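Local coordinates for protein SusD homolog (Bacteroides thetaiotaomicron, PDB 4MRU) that probably binds mucin O-glycans at the cell surface, as a SusD-like lipoprotein of an outer-membrane glycan-uptake system, at residues H41-M46 / L250-W255; Q161-A166 / S201-M206; E165-L170 / Q194-L199; N246-C251 / S312-T317. One frame throughout, in Å; residues are numbered along the deposited sequence.

Contact 1. Residues H41-M46 / L250-W255; sequences HLYQFM and LCFNDW
L250 opens the segment without touching residues 41-46, but it shapes what follows: its O takes hydrogen bonds from D254 N and, in a wider pi-type turn, from W255 N, and its CB lies 3.7 Å above one face of the W255 ring, near the rim. C251 comes next and points toward residues 41-46. With SG beside its own backbone N (chi1 -58°), the sulfur sits 3.9 Å from Y43 CD1, a sulfur-aromatic contact that meets the ring obliquely. The same SG brushes Q44 CB at 4.3 Å. F252 turns its ring edge to the tyrosine, CE2 lying 3.6 Å from Y43 CE1, and Y43 OH lies along the same edge, near CE2 and CZ; the two side chains cross at about a right angle. W255 closes the contact, CZ3 standing 3.5 Å from Q44 OE1 with amide and indole planes 48° apart. Q44 is steadied by a weak bond from its NE2 back to H41 O. No hydrogen bond joins the two segments; packing alone joins them, a near-perpendicular helix pairing (short axes at 89°) within the SusD-like fold. Beyond the contact, L42 and M46 (selenomethionine) pack on helix 81-100, M46 also on helix 104-125, while F252 meets F58 of strand 58-60 and its O is bonded to R259 of strand 258-260.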
# COMPACT_ATOMS: atom_id res chain seq x y z
N HIS A 41 -10.58 -12.77 -7.05
CA HIS A 41 -9.90 -12.94 -8.33
C HIS A 41 -8.94 -11.76 -8.60
O HIS A 41 -7.85 -11.95 -9.11
CB HIS A 41 -10.87 -13.10 -9.48
CG HIS A 41 -10.19 -13.25 -10.80
ND1 HIS A 41 -9.94 -12.18 -11.62
CD2 HIS A 41 -9.65 -14.33 -11.41
CE1 HIS A 41 -9.27 -12.59 -12.69
NE2 HIS A 41 -9.07 -13.89 -12.58
N LEU A 42 -9.36 -10.56 -8.25
CA LEU A 42 -8.55 -9.35 -8.39
C LEU A 42 -7.50 -9.25 -7.26
O LEU A 42 -6.33 -9.01 -7.51
CB LEU A 42 -9.44 -8.12 -8.44
CG LEU A 42 -8.78 -6.74 -8.50
CD1 LEU A 42 -7.63 -6.66 -9.49
CD2 LEU A 42 -9.87 -5.71 -8.84
N TYR A 43 -7.92 -9.52 -6.03
CA TYR A 43 -7.03 -9.52 -4.87
C TYR A 43 -5.75 -10.36 -5.13
O TYR A 43 -4.64 -9.93 -4.79
CB TYR A 43 -7.78 -10.00 -3.60
CG TYR A 43 -6.96 -9.81 -2.35
CD1 TYR A 43 -5.98 -10.73 -2.00
CD2 TYR A 43 -7.16 -8.70 -1.50
CE1 TYR A 43 -5.22 -10.56 -0.85
CE2 TYR A 43 -6.35 -8.51 -0.37
CZ TYR A 43 -5.38 -9.43 -0.06
OH TYR A 43 -4.58 -9.27 1.05
N GLN A 44 -5.89 -11.57 -5.65
CA GLN A 44 -4.72 -12.48 -5.74
C GLN A 44 -3.57 -11.84 -6.54
O GLN A 44 -2.42 -11.96 -6.17
CB GLN A 44 -5.10 -13.85 -6.31
CG GLN A 44 -5.51 -13.84 -7.77
CD GLN A 44 -6.01 -15.18 -8.24
OE1 GLN A 44 -5.52 -16.24 -7.80
NE2 GLN A 44 -6.99 -15.16 -9.14
N PHE A 45 -3.91 -11.12 -7.58
CA PHE A 45 -2.91 -10.48 -8.43
C PHE A 45 -2.40 -9.19 -7.81
O PHE A 45 -1.19 -8.99 -7.68
CB PHE A 45 -3.47 -10.17 -9.80
CG PHE A 45 -3.89 -11.40 -10.58
CD1 PHE A 45 -2.93 -12.30 -11.02
CD2 PHE A 45 -5.20 -11.64 -10.85
CE1 PHE A 45 -3.30 -13.43 -11.70
CE2 PHE A 45 -5.59 -12.77 -11.57
CZ PHE A 45 -4.63 -13.66 -12.00
N MSE A 46 -3.31 -8.29 -7.47
CA MSE A 46 -2.91 -6.92 -7.08
C MSE A 46 -2.31 -6.89 -5.70
O MSE A 46 -1.29 -6.25 -5.46
CB MSE A 46 -4.13 -6.02 -7.18
CG MSE A 46 -3.80 -4.56 -6.96
SE MSE A 46 -5.48 -3.60 -7.37
CE MSE A 46 -4.55 -1.84 -7.70
N LEU A 250 -9.83 -16.36 1.43
CA LEU A 250 -9.69 -17.57 0.62
C LEU A 250 -8.23 -17.78 0.19
O LEU A 250 -7.72 -18.90 0.25
CB LEU A 250 -10.56 -17.52 -0.65
CG LEU A 250 -12.05 -17.57 -0.36
CD1 LEU A 250 -12.81 -17.18 -1.63
CD2 LEU A 250 -12.49 -18.94 0.17
N CYS A 251 -7.58 -16.70 -0.26
CA CYS A 251 -6.24 -16.77 -0.85
C CYS A 251 -5.24 -17.37 0.12
O CYS A 251 -4.32 -18.07 -0.30
CB CYS A 251 -5.74 -15.38 -1.28
SG CYS A 251 -6.83 -14.55 -2.49
N PHE A 252 -5.41 -17.08 1.41
CA PHE A 252 -4.43 -17.42 2.42
C PHE A 252 -4.84 -18.65 3.19
O PHE A 252 -4.02 -19.51 3.46
CB PHE A 252 -4.26 -16.24 3.38
CG PHE A 252 -3.69 -15.01 2.73
CD1 PHE A 252 -2.32 -14.85 2.61
CD2 PHE A 252 -4.53 -14.03 2.24
CE1 PHE A 252 -1.79 -13.74 2.00
CE2 PHE A 252 -4.01 -12.89 1.66
CZ PHE A 252 -2.64 -12.74 1.52
N ASN A 253 -6.10 -18.73 3.57
CA ASN A 253 -6.60 -19.78 4.46
C ASN A 253 -7.07 -21.03 3.73
O ASN A 253 -6.98 -22.10 4.27
CB ASN A 253 -7.75 -19.24 5.33
CG ASN A 253 -7.26 -18.31 6.43
OD1 ASN A 253 -6.06 -18.15 6.67
ND2 ASN A 253 -8.22 -17.69 7.12
N ASP A 254 -7.64 -20.88 2.55
CA ASP A 254 -8.37 -22.00 1.90
C ASP A 254 -7.63 -22.45 0.69
O ASP A 254 -7.32 -23.60 0.58
CB ASP A 254 -9.81 -21.60 1.57
CG ASP A 254 -10.58 -21.16 2.85
OD1 ASP A 254 -10.59 -21.95 3.82
OD2 ASP A 254 -11.00 -20.01 2.94
N TRP A 255 -7.33 -21.53 -0.22
CA TRP A 255 -6.44 -21.86 -1.35
C TRP A 255 -5.02 -22.12 -0.91
O TRP A 255 -4.33 -22.95 -1.51
CB TRP A 255 -6.39 -20.72 -2.34
CG TRP A 255 -7.69 -20.24 -2.89
CD1 TRP A 255 -8.93 -20.76 -2.70
CD2 TRP A 255 -7.85 -19.10 -3.74
NE1 TRP A 255 -9.87 -20.00 -3.36
CE2 TRP A 255 -9.22 -18.99 -4.03
CE3 TRP A 255 -6.97 -18.17 -4.29
CZ2 TRP A 255 -9.72 -18.00 -4.85
CZ3 TRP A 255 -7.46 -17.18 -5.09
CH2 TRP A 255 -8.83 -17.08 -5.34

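Contact 2. Residues Q161-A166 / S201-M206; sequences QELEEA and SLQLRM. With EDO (1,2-ethanediol), chain E; EDO (1,2-ethanediol), chain F.
L163 lays its side chain alongside that of Q203, the two sliding past each other in opposite directions, with L163 CD1 3.8 Å from Q203 CG. CG of the leucine stands beside its own backbone N (chi1 -70°), which carries CD1 toward residues 201-206. There the methyl also meets the selenium of M206 tip to tip, CD1 to SE 3.9 Å; the chain of this selenomethionine bends at chi3, about CG-SE, which turns CE aside. L202 CD2 adds a looser apolar touch, so one leucine carries most of the contact, set among three side chains of the facing helix. No hydrogen bond crosses between the segments. The amide of Q203 instead turns past L163 and E164 to a molecule of 1,2-ethanediol, probably from the crystallisation liquor. It grips both ends: the diol's O2 donates to Q203 OE1 at 2.6 Å, and Q203 NE2 gives to O1 at 2.9 Å, nearly straight at 166°. That same diol is bonded to D167 as well, bridging the two helices. R205 leaves the helix on another side; its NH1 donates to O1 of a second diol at 2.9 Å and its NH2 to O2, while NE pairs with E329 of helix 327-339. Helices 152-173 and 192-209 follow one another in the helix order of the chain, and their segments here run antiparallel, crossing at -164°, a helical-hairpin pairing consistent with the TPR-like fold of SusD-family proteins.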
# COMPACT_ATOMS: atom_id res chain seq x y z
N GLN A 161 -6.86 18.49 -6.78
CA GLN A 161 -7.96 19.40 -7.08
C GLN A 161 -9.31 18.75 -6.76
O GLN A 161 -10.17 19.35 -6.09
CB GLN A 161 -7.86 19.83 -8.54
CG GLN A 161 -8.86 20.87 -9.03
CD GLN A 161 -8.78 21.00 -10.55
OE1 GLN A 161 -7.73 20.75 -11.17
NE2 GLN A 161 -9.90 21.32 -11.16
N GLU A 162 -9.47 17.49 -7.13
CA GLU A 162 -10.71 16.77 -6.81
C GLU A 162 -10.92 16.52 -5.30
O GLU A 162 -12.06 16.60 -4.81
CB GLU A 162 -10.76 15.44 -7.58
CG GLU A 162 -10.84 15.65 -9.09
CD GLU A 162 -10.64 14.38 -9.89
OE1 GLU A 162 -10.05 13.40 -9.33
OE2 GLU A 162 -11.02 14.38 -11.09
N LEU A 163 -9.86 16.22 -4.56
CA LEU A 163 -10.02 16.06 -3.13
C LEU A 163 -10.50 17.37 -2.50
O LEU A 163 -11.35 17.32 -1.58
CB LEU A 163 -8.73 15.59 -2.46
CG LEU A 163 -8.41 14.15 -2.84
CD1 LEU A 163 -7.06 13.73 -2.27
CD2 LEU A 163 -9.54 13.21 -2.41
N GLU A 164 -9.97 18.51 -2.94
CA GLU A 164 -10.44 19.80 -2.39
C GLU A 164 -11.87 20.06 -2.73
O GLU A 164 -12.64 20.58 -1.90
CB GLU A 164 -9.60 20.96 -2.89
CG GLU A 164 -8.32 21.14 -2.10
CD GLU A 164 -7.83 22.57 -2.08
OE1 GLU A 164 -8.27 23.38 -2.92
OE2 GLU A 164 -7.00 22.86 -1.21
N GLU A 165 -12.26 19.74 -3.95
CA GLU A 165 -13.66 19.89 -4.35
C GLU A 165 -14.58 18.98 -3.51
O GLU A 165 -15.63 19.42 -3.05
CB GLU A 165 -13.87 19.55 -5.81
CG GLU A 165 -13.31 20.56 -6.79
CD GLU A 165 -13.15 20.01 -8.21
OE1 GLU A 165 -13.55 18.85 -8.54
OE2 GLU A 165 -12.60 20.75 -9.02
N ALA A 166 -14.17 17.73 -3.27
CA ALA A 166 -14.97 16.84 -2.44
C ALA A 166 -15.04 17.35 -1.02
O ALA A 166 -16.12 17.31 -0.38
CB ALA A 166 -14.41 15.43 -2.45
N SER A 201 -6.23 12.77 5.55
CA SER A 201 -5.18 11.80 5.72
C SER A 201 -4.62 11.34 4.34
O SER A 201 -3.45 11.22 4.16
CB SER A 201 -5.68 10.61 6.55
OG SER A 201 -6.24 11.06 7.79
N LEU A 202 -5.51 11.12 3.38
CA LEU A 202 -5.09 10.76 2.03
C LEU A 202 -4.31 11.90 1.39
O LEU A 202 -3.32 11.64 0.71
CB LEU A 202 -6.29 10.44 1.18
CG LEU A 202 -6.09 9.92 -0.24
CD1 LEU A 202 -5.22 8.68 -0.24
CD2 LEU A 202 -7.45 9.63 -0.87
N GLN A 203 -4.77 13.14 1.57
CA GLN A 203 -4.00 14.30 1.08
C GLN A 203 -2.59 14.32 1.68
O GLN A 203 -1.62 14.59 0.99
CB GLN A 203 -4.68 15.61 1.41
CG GLN A 203 -5.98 15.88 0.68
CD GLN A 203 -6.74 17.07 1.28
OE1 GLN A 203 -6.84 17.23 2.50
NE2 GLN A 203 -7.29 17.92 0.40
N LEU A 204 -2.49 14.01 2.96
CA LEU A 204 -1.20 13.93 3.63
C LEU A 204 -0.29 12.84 3.03
O LEU A 204 0.89 13.06 2.77
CB LEU A 204 -1.42 13.68 5.12
CG LEU A 204 -0.17 13.51 5.99
CD1 LEU A 204 0.73 14.73 5.90
CD2 LEU A 204 -0.57 13.26 7.43
N ARG A 205 -0.86 11.66 2.82
CA ARG A 205 -0.12 10.55 2.23
C ARG A 205 0.42 10.92 0.84
O ARG A 205 1.56 10.73 0.55
CB ARG A 205 -1.03 9.34 2.10
CG ARG A 205 -0.34 8.14 1.49
CD ARG A 205 -1.36 7.11 0.98
NE ARG A 205 -1.71 6.15 2.02
CZ ARG A 205 -2.62 5.19 1.86
NH1 ARG A 205 -3.27 5.09 0.70
NH2 ARG A 205 -2.88 4.35 2.85
N MSE A 206 -0.47 11.47 0.01
CA MSE A 206 -0.11 11.82 -1.35
C MSE A 206 0.87 12.98 -1.40
O MSE A 206 1.79 12.97 -2.22
CB MSE A 206 -1.38 12.20 -2.08
CG MSE A 206 -2.25 10.98 -2.34
SE MSE A 206 -3.98 11.56 -3.12
CE MSE A 206 -3.36 12.92 -4.41
C1 EDO E . -8.28 21.03 2.01
O1 EDO E . -9.04 19.92 1.53
C2 EDO E . -7.78 20.68 3.39
O2 EDO E . -6.69 19.78 3.20
C1 EDO F . -6.06 3.21 0.36
O1 EDO F . -4.97 3.10 -0.57
C2 EDO F . -5.97 1.95 1.14
O2 EDO F . -4.71 2.05 1.79

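Contact 3. Residues E165-L170 / Q194-L199; sequences EADQAL and QWRLFL. With EDO (1,2-ethanediol), chain E.
Helices 152-173 and 192-209 pair antiparallel, as in the helical hairpins of TPR-like folds, and here their facing sides differ sharply. The packed side is apolar. L199, with CG anti to its backbone N, spreads its two methyls over A166 and D167: CD1 lies 3.8 Å from D167 N and reaches A166 CB at 4.0 Å, while CD2 covers D167 CB. L170 slides alongside the aliphatic part of R196, its CB 3.9 Å from R196 CG, and its CD1 touches W195 CB. The polar side, where both charged residues are partly exposed, carries a salt bridge. R196, bent at chi3 (71°), meets the carboxylate side-on with NE and NH2; besides the ethanediol, H200 NE2 also bonds to D167 OD2. An alanine in place of R196 would remove both the charge partner of D167 and the methylenes beside L170, and would probably loosen this edge of the helix pair. The grip is uneven: R196 NE lies 2.7 Å from D167 OD1 but NH2 is 3.2 Å from OD2, and NE approaches OD1 from above the carboxylate plane, 29° out of it.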
# COMPACT_ATOMS: atom_id res chain seq x y z
N GLU A 165 -12.26 19.74 -3.95
CA GLU A 165 -13.66 19.89 -4.35
C GLU A 165 -14.58 18.98 -3.51
O GLU A 165 -15.63 19.42 -3.05
CB GLU A 165 -13.87 19.55 -5.81
CG GLU A 165 -13.31 20.56 -6.79
CD GLU A 165 -13.15 20.01 -8.21
OE1 GLU A 165 -13.55 18.85 -8.54
OE2 GLU A 165 -12.60 20.75 -9.02
N ALA A 166 -14.17 17.73 -3.27
CA ALA A 166 -14.97 16.84 -2.44
C ALA A 166 -15.04 17.35 -1.02
O ALA A 166 -16.12 17.31 -0.38
CB ALA A 166 -14.41 15.43 -2.45
N ASP A 167 -13.91 17.81 -0.50
CA ASP A 167 -13.88 18.27 0.86
C ASP A 167 -14.79 19.45 1.09
O ASP A 167 -15.48 19.53 2.11
CB ASP A 167 -12.45 18.66 1.26
CG ASP A 167 -12.27 18.72 2.74
OD1 ASP A 167 -13.02 18.04 3.46
OD2 ASP A 167 -11.36 19.45 3.20
N GLN A 168 -14.76 20.41 0.17
CA GLN A 168 -15.66 21.56 0.28
C GLN A 168 -17.13 21.13 0.33
O GLN A 168 -17.93 21.69 1.11
CB GLN A 168 -15.45 22.52 -0.88
CG GLN A 168 -16.32 23.78 -0.81
CD GLN A 168 -16.21 24.66 -2.03
OE1 GLN A 168 -15.66 24.26 -3.06
NE2 GLN A 168 -16.74 25.87 -1.92
N ALA A 169 -17.49 20.14 -0.48
CA ALA A 169 -18.88 19.74 -0.58
C ALA A 169 -19.29 18.99 0.70
O ALA A 169 -20.42 19.17 1.19
CB ALA A 169 -19.13 18.90 -1.82
N LEU A 170 -18.39 18.20 1.27
CA LEU A 170 -18.65 17.55 2.54
C LEU A 170 -18.79 18.57 3.69
O LEU A 170 -19.75 18.51 4.47
CB LEU A 170 -17.54 16.58 2.88
CG LEU A 170 -17.51 15.33 1.98
CD1 LEU A 170 -16.33 14.48 2.39
CD2 LEU A 170 -18.81 14.53 2.03
N GLN A 194 -16.12 11.81 9.60
CA GLN A 194 -15.03 10.82 9.49
C GLN A 194 -14.51 10.75 8.07
O GLN A 194 -13.31 10.61 7.89
CB GLN A 194 -15.49 9.44 9.99
CG GLN A 194 -15.59 9.39 11.51
CD GLN A 194 -16.12 8.06 11.98
OE1 GLN A 194 -17.12 7.55 11.45
NE2 GLN A 194 -15.43 7.47 12.93
N TRP A 195 -15.39 10.84 7.06
CA TRP A 195 -14.93 10.93 5.67
C TRP A 195 -13.97 12.11 5.49
O TRP A 195 -12.96 11.97 4.77
CB TRP A 195 -16.09 11.02 4.68
CG TRP A 195 -16.69 9.70 4.40
CD1 TRP A 195 -17.91 9.24 4.78
CD2 TRP A 195 -16.05 8.61 3.73
NE1 TRP A 195 -18.10 7.95 4.35
CE2 TRP A 195 -16.97 7.52 3.72
CE3 TRP A 195 -14.78 8.43 3.17
CZ2 TRP A 195 -16.65 6.28 3.15
CZ3 TRP A 195 -14.45 7.19 2.60
CH2 TRP A 195 -15.40 6.14 2.56
N ARG A 196 -14.19 13.25 6.17
CA ARG A 196 -13.23 14.36 6.04
C ARG A 196 -11.85 14.06 6.66
O ARG A 196 -10.83 14.42 6.09
CB ARG A 196 -13.78 15.67 6.62
CG ARG A 196 -14.98 16.17 5.81
CD ARG A 196 -15.37 17.58 6.23
NE ARG A 196 -14.36 18.49 5.76
CZ ARG A 196 -13.76 19.42 6.49
NH1 ARG A 196 -14.06 19.63 7.76
NH2 ARG A 196 -12.85 20.18 5.90
N LEU A 197 -11.83 13.41 7.82
CA LEU A 197 -10.58 13.00 8.42
C LEU A 197 -9.82 12.12 7.45
O LEU A 197 -8.59 12.29 7.22
CB LEU A 197 -10.82 12.26 9.73
CG LEU A 197 -11.47 13.09 10.84
CD1 LEU A 197 -11.68 12.19 12.06
CD2 LEU A 197 -10.62 14.29 11.17
N PHE A 198 -10.53 11.17 6.87
CA PHE A 198 -9.89 10.26 5.93
C PHE A 198 -9.36 11.03 4.72
O PHE A 198 -8.23 10.81 4.26
CB PHE A 198 -10.83 9.15 5.47
CG PHE A 198 -10.31 8.38 4.32
CD1 PHE A 198 -9.27 7.48 4.51
CD2 PHE A 198 -10.81 8.58 3.06
CE1 PHE A 198 -8.75 6.77 3.44
CE2 PHE A 198 -10.28 7.88 1.99
CZ PHE A 198 -9.27 6.96 2.19
N LEU A 199 -10.19 11.89 4.17
CA LEU A 199 -9.76 12.68 2.99
C LEU A 199 -8.49 13.46 3.27
O LEU A 199 -7.56 13.50 2.45
CB LEU A 199 -10.88 13.61 2.57
CG LEU A 199 -10.76 14.46 1.33
CD1 LEU A 199 -12.16 14.75 0.80
CD2 LEU A 199 -10.02 15.75 1.61
C1 EDO E . -8.28 21.03 2.01
O1 EDO E . -9.04 19.92 1.53
C2 EDO E . -7.78 20.68 3.39
O2 EDO E . -6.69 19.78 3.20

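Contact 4. Residues N246-C251 / S312-T317; sequences NRSALC and SNRLMT
Van der Waals packing rests on the selenomethionine M316. Its CG takes the crowded place between backbone N and carbonyl carbon (chi1 73°), which brings SE to 3.7 Å from A249 CA; the bend at chi3 then carries CE over to S248 OG at 3.5 Å and to A249 CB. The same SE sits 3.3 Å above the centre of the R314 guanidinium, so M316 is layered between the arginine and the helix start. Between the two segments there is no direct hydrogen bond; those within 246-251 hold the start of helix 248-254. N246 OD1 accepts a weak capping bond from A249 N and a very short bond, 2.5 Å, from S248 OG, which arrives on a lone pair in the carbonyl plane. In this SusD-like fold the cap faces the loop leading to strand 322-325, and N246 ND2 bonds to D320 O of that loop. An alanine at N246 would remove the capping bond, the bond from S248 OG and the amide's tie to D320, and would probably leave this helix start less well fixed. Water-mediated bonds span the rest: one water donates to S248 OG at 2.7 Å and accepts from R314 NH1 at 2.9 Å, while another accepts from N246 ND2 and, weakly, from R314 NH2.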
# COMPACT_ATOMS: atom_id res chain seq x y z
N ASN A 246 -15.10 -11.65 3.97
CA ASN A 246 -13.82 -11.23 3.42
C ASN A 246 -13.33 -12.35 2.54
O ASN A 246 -12.90 -13.40 3.04
CB ASN A 246 -12.85 -10.92 4.56
CG ASN A 246 -11.53 -10.39 4.07
OD1 ASN A 246 -10.95 -10.90 3.09
ND2 ASN A 246 -11.02 -9.35 4.77
N ARG A 247 -13.43 -12.15 1.22
CA ARG A 247 -13.10 -13.18 0.27
C ARG A 247 -11.58 -13.31 0.13
O ARG A 247 -11.09 -14.34 -0.30
CB ARG A 247 -13.72 -12.85 -1.10
CG ARG A 247 -15.22 -12.66 -1.07
CD ARG A 247 -15.91 -13.98 -1.03
NE ARG A 247 -15.75 -14.70 -2.28
CZ ARG A 247 -16.15 -15.95 -2.48
NH1 ARG A 247 -16.73 -16.62 -1.50
NH2 ARG A 247 -15.96 -16.54 -3.66
N SER A 248 -10.84 -12.27 0.50
CA SER A 248 -9.38 -12.34 0.43
C SER A 248 -8.85 -13.43 1.37
O SER A 248 -7.73 -13.93 1.19
CB SER A 248 -8.69 -11.00 0.77
OG SER A 248 -8.67 -10.66 2.15
N ALA A 249 -9.63 -13.78 2.39
CA ALA A 249 -9.23 -14.87 3.28
C ALA A 249 -9.08 -16.18 2.53
O ALA A 249 -8.29 -17.03 2.94
CB ALA A 249 -10.22 -15.02 4.43
N LEU A 250 -9.83 -16.36 1.43
CA LEU A 250 -9.69 -17.57 0.62
C LEU A 250 -8.23 -17.78 0.19
O LEU A 250 -7.72 -18.90 0.25
CB LEU A 250 -10.56 -17.52 -0.65
CG LEU A 250 -12.05 -17.57 -0.36
CD1 LEU A 250 -12.81 -17.18 -1.63
CD2 LEU A 250 -12.49 -18.94 0.17
N CYS A 251 -7.58 -16.70 -0.26
CA CYS A 251 -6.24 -16.77 -0.85
C CYS A 251 -5.24 -17.37 0.12
O CYS A 251 -4.32 -18.07 -0.30
CB CYS A 251 -5.74 -15.38 -1.28
SG CYS A 251 -6.83 -14.55 -2.49
N SER A 312 4.86 -19.52 8.25
CA SER A 312 3.72 -18.85 8.85
C SER A 312 2.75 -18.34 7.77
O SER A 312 3.19 -17.92 6.71
CB SER A 312 4.19 -17.66 9.70
OG SER A 312 4.90 -18.10 10.83
N ASN A 313 1.47 -18.34 8.12
CA ASN A 313 0.43 -17.63 7.39
C ASN A 313 0.15 -16.30 8.04
O ASN A 313 0.53 -16.08 9.19
CB ASN A 313 -0.86 -18.47 7.41
CG ASN A 313 -1.90 -18.02 6.40
OD1 ASN A 313 -1.70 -17.10 5.62
ND2 ASN A 313 -3.02 -18.68 6.43
N ARG A 314 -0.50 -15.38 7.35
CA ARG A 314 -1.12 -14.32 8.06
C ARG A 314 -2.27 -14.88 8.90
O ARG A 314 -2.82 -15.90 8.58
CB ARG A 314 -1.58 -13.18 7.13
CG ARG A 314 -2.65 -13.49 6.15
CD ARG A 314 -2.92 -12.23 5.29
NE ARG A 314 -3.77 -11.27 6.01
CZ ARG A 314 -4.61 -10.41 5.42
NH1 ARG A 314 -4.69 -10.32 4.09
NH2 ARG A 314 -5.37 -9.64 6.15
N LEU A 315 -2.61 -14.16 9.98
CA LEU A 315 -3.71 -14.50 10.88
C LEU A 315 -4.91 -13.67 10.47
O LEU A 315 -4.90 -12.46 10.62
CB LEU A 315 -3.32 -14.21 12.32
CG LEU A 315 -4.40 -14.52 13.37
CD1 LEU A 315 -4.71 -16.02 13.37
CD2 LEU A 315 -3.98 -14.02 14.74
N MSE A 316 -5.90 -14.30 9.85
CA MSE A 316 -7.10 -13.61 9.46
C MSE A 316 -8.27 -14.54 9.43
O MSE A 316 -8.11 -15.79 9.45
CB MSE A 316 -6.88 -13.05 8.05
CG MSE A 316 -6.88 -14.13 6.98
SE MSE A 316 -6.52 -13.23 5.26
CE MSE A 316 -7.98 -11.93 5.33
N THR A 317 -9.46 -13.95 9.40
CA THR A 317 -10.72 -14.71 9.31
C THR A 317 -11.55 -14.14 8.19
O THR A 317 -11.31 -12.99 7.77
CB THR A 317 -11.56 -14.66 10.62
OG1 THR A 317 -12.30 -13.41 10.68
CG2 THR A 317 -10.67 -14.84 11.88
O HOH W 1 -8.43 -8.19 5.73
O HOH W 2 -7.03 -8.80 3.32

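In the fold
The four contacts, all of them buried, form two neighbouring pairs, with centres about 8 Å apart within each pair and about 30 Å between them. Contacts 2 and 3 hold the same two helices, 152-173 and 192-209: contact 2 is leucine-centred, while contact 3, further from the chain's centre, adds a partly exposed ion pair; one ethanediol touches both. Contacts 1 and 4 share helix 248-254, joining it to helix 40-54 by aromatic and sulfur packing in one case, and to an irregular segment through a selenomethionine and waters in the other. R314 connects this second pair, making a cation-pi contact with F252 and touching Y43.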